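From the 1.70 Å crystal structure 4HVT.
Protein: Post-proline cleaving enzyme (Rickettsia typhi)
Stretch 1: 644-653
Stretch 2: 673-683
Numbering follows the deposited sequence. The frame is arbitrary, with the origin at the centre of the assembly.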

# COMPACT_ATOMS: atom_id res chain seq x y z
N THR A 644 11.86 11.62 -8.00
CA THR A 644 10.94 12.36 -7.12
C THR A 644 11.13 12.01 -5.65
O THR A 644 11.40 10.86 -5.31
CB THR A 644 9.46 12.13 -7.51
OG1 THR A 644 9.03 10.79 -7.14
CG2 THR A 644 9.28 12.33 -9.01
N ASP A 645 10.95 13.00 -4.78
CA ASP A 645 10.97 12.71 -3.35
C ASP A 645 10.15 13.76 -2.56
O ASP A 645 9.57 14.67 -3.17
CB ASP A 645 12.43 12.56 -2.90
CG ASP A 645 13.20 13.86 -2.86
OD1 ASP A 645 12.66 14.88 -2.39
OD2 ASP A 645 14.38 13.83 -3.22
N SER A 646 10.07 13.64 -1.23
CA SER A 646 9.28 14.61 -0.44
C SER A 646 9.96 14.92 0.88
O SER A 646 10.49 14.03 1.53
CB SER A 646 7.83 14.15 -0.22
OG SER A 646 7.11 15.04 0.67
N VAL A 647 9.90 16.20 1.24
CA VAL A 647 10.39 16.73 2.49
C VAL A 647 9.78 15.92 3.67
O VAL A 647 10.47 15.66 4.64
CB VAL A 647 10.05 18.25 2.59
CG1 VAL A 647 10.39 18.79 3.99
CG2 VAL A 647 10.82 19.05 1.54
N LEU A 648 8.52 15.54 3.57
CA LEU A 648 7.81 14.90 4.66
C LEU A 648 7.69 13.40 4.45
O LEU A 648 6.81 12.75 5.02
CB LEU A 648 6.45 15.58 4.85
CG LEU A 648 6.55 17.00 5.43
CD1 LEU A 648 5.15 17.60 5.55
CD2 LEU A 648 7.26 17.01 6.76
N ASP A 649 8.53 12.86 3.56
CA ASP A 649 8.61 11.40 3.42
C ASP A 649 9.37 10.89 4.63
O ASP A 649 10.58 10.93 4.69
CB ASP A 649 9.28 11.01 2.09
CG ASP A 649 9.25 9.48 1.83
OD1 ASP A 649 9.34 8.63 2.78
OD2 ASP A 649 9.18 9.13 0.62
N GLN A 650 8.61 10.42 5.60
CA GLN A 650 9.15 9.80 6.79
C GLN A 650 9.41 8.29 6.67
O GLN A 650 9.89 7.66 7.64
CB GLN A 650 8.19 10.05 7.96
CG GLN A 650 7.96 11.55 8.15
CD GLN A 650 7.04 11.85 9.32
OE1 GLN A 650 6.02 11.20 9.46
NE2 GLN A 650 7.43 12.82 10.19
N ARG A 651 9.04 7.69 5.55
CA ARG A 651 9.23 6.26 5.35
C ARG A 651 10.71 6.05 4.97
O ARG A 651 11.47 5.49 5.73
CB ARG A 651 8.29 5.74 4.26
CG ARG A 651 8.12 4.23 4.18
CD ARG A 651 7.28 3.66 5.34
NE ARG A 651 6.06 4.44 5.37
CZ ARG A 651 5.07 4.31 4.50
NH1 ARG A 651 5.06 3.30 3.61
NH2 ARG A 651 4.09 5.23 4.46
N VAL A 652 11.13 6.54 3.80
CA VAL A 652 12.48 6.31 3.33
C VAL A 652 13.40 7.52 3.54
O VAL A 652 14.61 7.33 3.60
CB VAL A 652 12.53 5.90 1.83
CG1 VAL A 652 11.81 4.59 1.59
CG2 VAL A 652 11.91 6.95 0.96
N HIS A 653 12.85 8.74 3.62
CA HIS A 653 13.58 10.00 3.75
C HIS A 653 13.93 10.54 2.35
O HIS A 653 14.31 9.79 1.48
CB HIS A 653 14.82 9.85 4.62
CG HIS A 653 15.43 11.15 5.07
ND1 HIS A 653 16.14 12.00 4.25
CD2 HIS A 653 15.49 11.71 6.31
CE1 HIS A 653 16.56 13.04 4.94
NE2 HIS A 653 16.20 12.87 6.20
N TYR A 673 15.54 15.00 -14.33
CA TYR A 673 14.43 15.83 -13.93
C TYR A 673 14.22 15.44 -12.47
O TYR A 673 14.31 14.27 -12.15
CB TYR A 673 13.18 15.55 -14.83
CG TYR A 673 13.40 16.01 -16.27
CD1 TYR A 673 13.08 17.30 -16.63
CD2 TYR A 673 13.95 15.17 -17.24
CE1 TYR A 673 13.32 17.77 -17.92
CE2 TYR A 673 14.20 15.63 -18.53
CZ TYR A 673 13.86 16.92 -18.85
OH TYR A 673 14.07 17.42 -20.12
N PHE A 674 14.02 16.42 -11.62
CA PHE A 674 13.91 16.25 -10.18
C PHE A 674 12.73 17.04 -9.66
O PHE A 674 12.62 18.22 -9.98
CB PHE A 674 15.21 16.71 -9.55
CG PHE A 674 15.23 16.66 -8.05
CD1 PHE A 674 15.52 15.47 -7.41
CD2 PHE A 674 14.87 17.77 -7.30
CE1 PHE A 674 15.50 15.38 -6.01
CE2 PHE A 674 14.88 17.71 -5.90
CZ PHE A 674 15.18 16.51 -5.26
N LEU A 675 11.92 16.42 -8.78
CA LEU A 675 10.73 17.04 -8.20
C LEU A 675 10.70 16.67 -6.72
O LEU A 675 10.51 15.48 -6.35
CB LEU A 675 9.45 16.52 -8.86
CG LEU A 675 9.25 16.89 -10.34
CD1 LEU A 675 8.12 16.08 -10.85
CD2 LEU A 675 8.91 18.34 -10.47
N GLU A 676 10.84 17.69 -5.89
CA GLU A 676 10.78 17.52 -4.45
C GLU A 676 9.49 18.16 -3.95
O GLU A 676 9.30 19.36 -4.09
CB GLU A 676 11.99 18.09 -3.73
CG GLU A 676 11.80 17.92 -2.20
CD GLU A 676 13.03 17.98 -1.38
OE1 GLU A 676 13.17 18.99 -0.63
OE2 GLU A 676 13.90 17.09 -1.52
N SER A 677 8.59 17.35 -3.41
CA SER A 677 7.35 17.84 -2.83
C SER A 677 7.43 18.22 -1.39
O SER A 677 7.98 17.45 -0.61
CB SER A 677 6.20 16.84 -2.98
OG SER A 677 5.12 17.21 -2.10
N LYS A 678 6.86 19.38 -1.04
CA LYS A 678 6.86 19.90 0.33
C LYS A 678 6.15 19.04 1.32
O LYS A 678 6.61 18.89 2.47
CB LYS A 678 6.19 21.30 0.39
N ASP A 679 5.07 18.42 0.91
CA ASP A 679 4.19 17.73 1.87
C ASP A 679 3.47 16.47 1.41
O ASP A 679 2.58 16.00 2.13
CB ASP A 679 3.08 18.69 2.35
CG ASP A 679 2.30 19.27 1.22
OD1 ASP A 679 2.31 18.71 0.11
OD2 ASP A 679 1.68 20.33 1.39
N SER A 680 3.86 15.89 0.27
CA SER A 680 3.24 14.63 -0.19
C SER A 680 3.54 13.46 0.70
O SER A 680 2.71 12.51 0.82
CB SER A 680 3.72 14.21 -1.59
OG SER A 680 5.11 13.87 -1.60
N GLY A 681 4.72 13.50 1.30
CA GLY A 681 5.20 12.30 2.00
C GLY A 681 5.52 11.19 1.00
O GLY A 681 5.88 11.47 -0.17
N HIS A 682 5.38 9.94 1.44
CA HIS A 682 5.74 8.76 0.66
C HIS A 682 4.61 8.40 -0.33
O HIS A 682 3.90 7.43 -0.15
CB HIS A 682 6.04 7.60 1.57
CG HIS A 682 6.84 6.51 0.93
ND1 HIS A 682 8.12 6.72 0.43
CD2 HIS A 682 6.57 5.19 0.77
CE1 HIS A 682 8.58 5.58 -0.05
NE2 HIS A 682 7.67 4.63 0.17
N GLY A 683 4.45 9.22 -1.34
CA GLY A 683 3.37 9.06 -2.32
C GLY A 683 3.33 10.19 -3.32
O GLY A 683 4.24 11.00 -3.34
O HOH W 1 5.59 9.75 4.90

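The two stretches meet first as neighbouring parallel strands, 644-646 and 673-677, whose axes approach to 4.5 Å with 18° between their N-to-C directions. Thr644 pairs with Leu675, Asp645 with Glu676 and Ser646 with Ser677, at CA-CA separations of 4.8, 4.9 and 4.5 Å. Three backbone hydrogen bonds fix this register: Asp645 N to Leu675 O (3.0 Å, 160° at the hydrogen), Ser677 N to Asp645 O (2.9 Å, 164°) and Val647 N to Ser677 O (2.9 Å, 152°). Asp645 thus uses both its amide and its carbonyl, bonding to Leu675 and Ser677, the residues that flank its partner Glu676, as parallel pairing requires.

At the C-terminal ends of the strands, hydroxyl chemistry takes over. Ser646 OG donates to Ser677 O (2.9 Å) and accepts from Gly681 N (2.9 Å, 141°), tying the end of one strand to the loop that follows the other. Ser646 OG also accepts from Leu648 N (3.3 Å, 153°) within the type I turn that ends at Asp649. Gly681 has a phi of 68°, a value that favours glycine, and its CA lies 3.5 Å from Leu648 O in a CA-H...O contact.

Among acidic groups, Asp645 OD1 lies 2.7 Å from Glu676 OE2, so close that one carboxyl probably carries a proton. Asp649, by contrast, meets a donor: His682 ND1 bonds to its OD2 at 2.6 Å and 169°, near the ring plane. Asp649 OD1 accepts from Val652 N (2.9 Å, 155°), so the carboxylate links the imidazole to its own loop.

Nonpolar packing completes the contact. Arg651 CB sits 3.9 Å from the His682 ring centroid, 17° off the normal, which identifies a CH-pi contact over the face. Val652 CG2 reaches His682 CE1 at 3.7 Å, while Leu648 CD1 packs 3.8 Å from Asp679 CA.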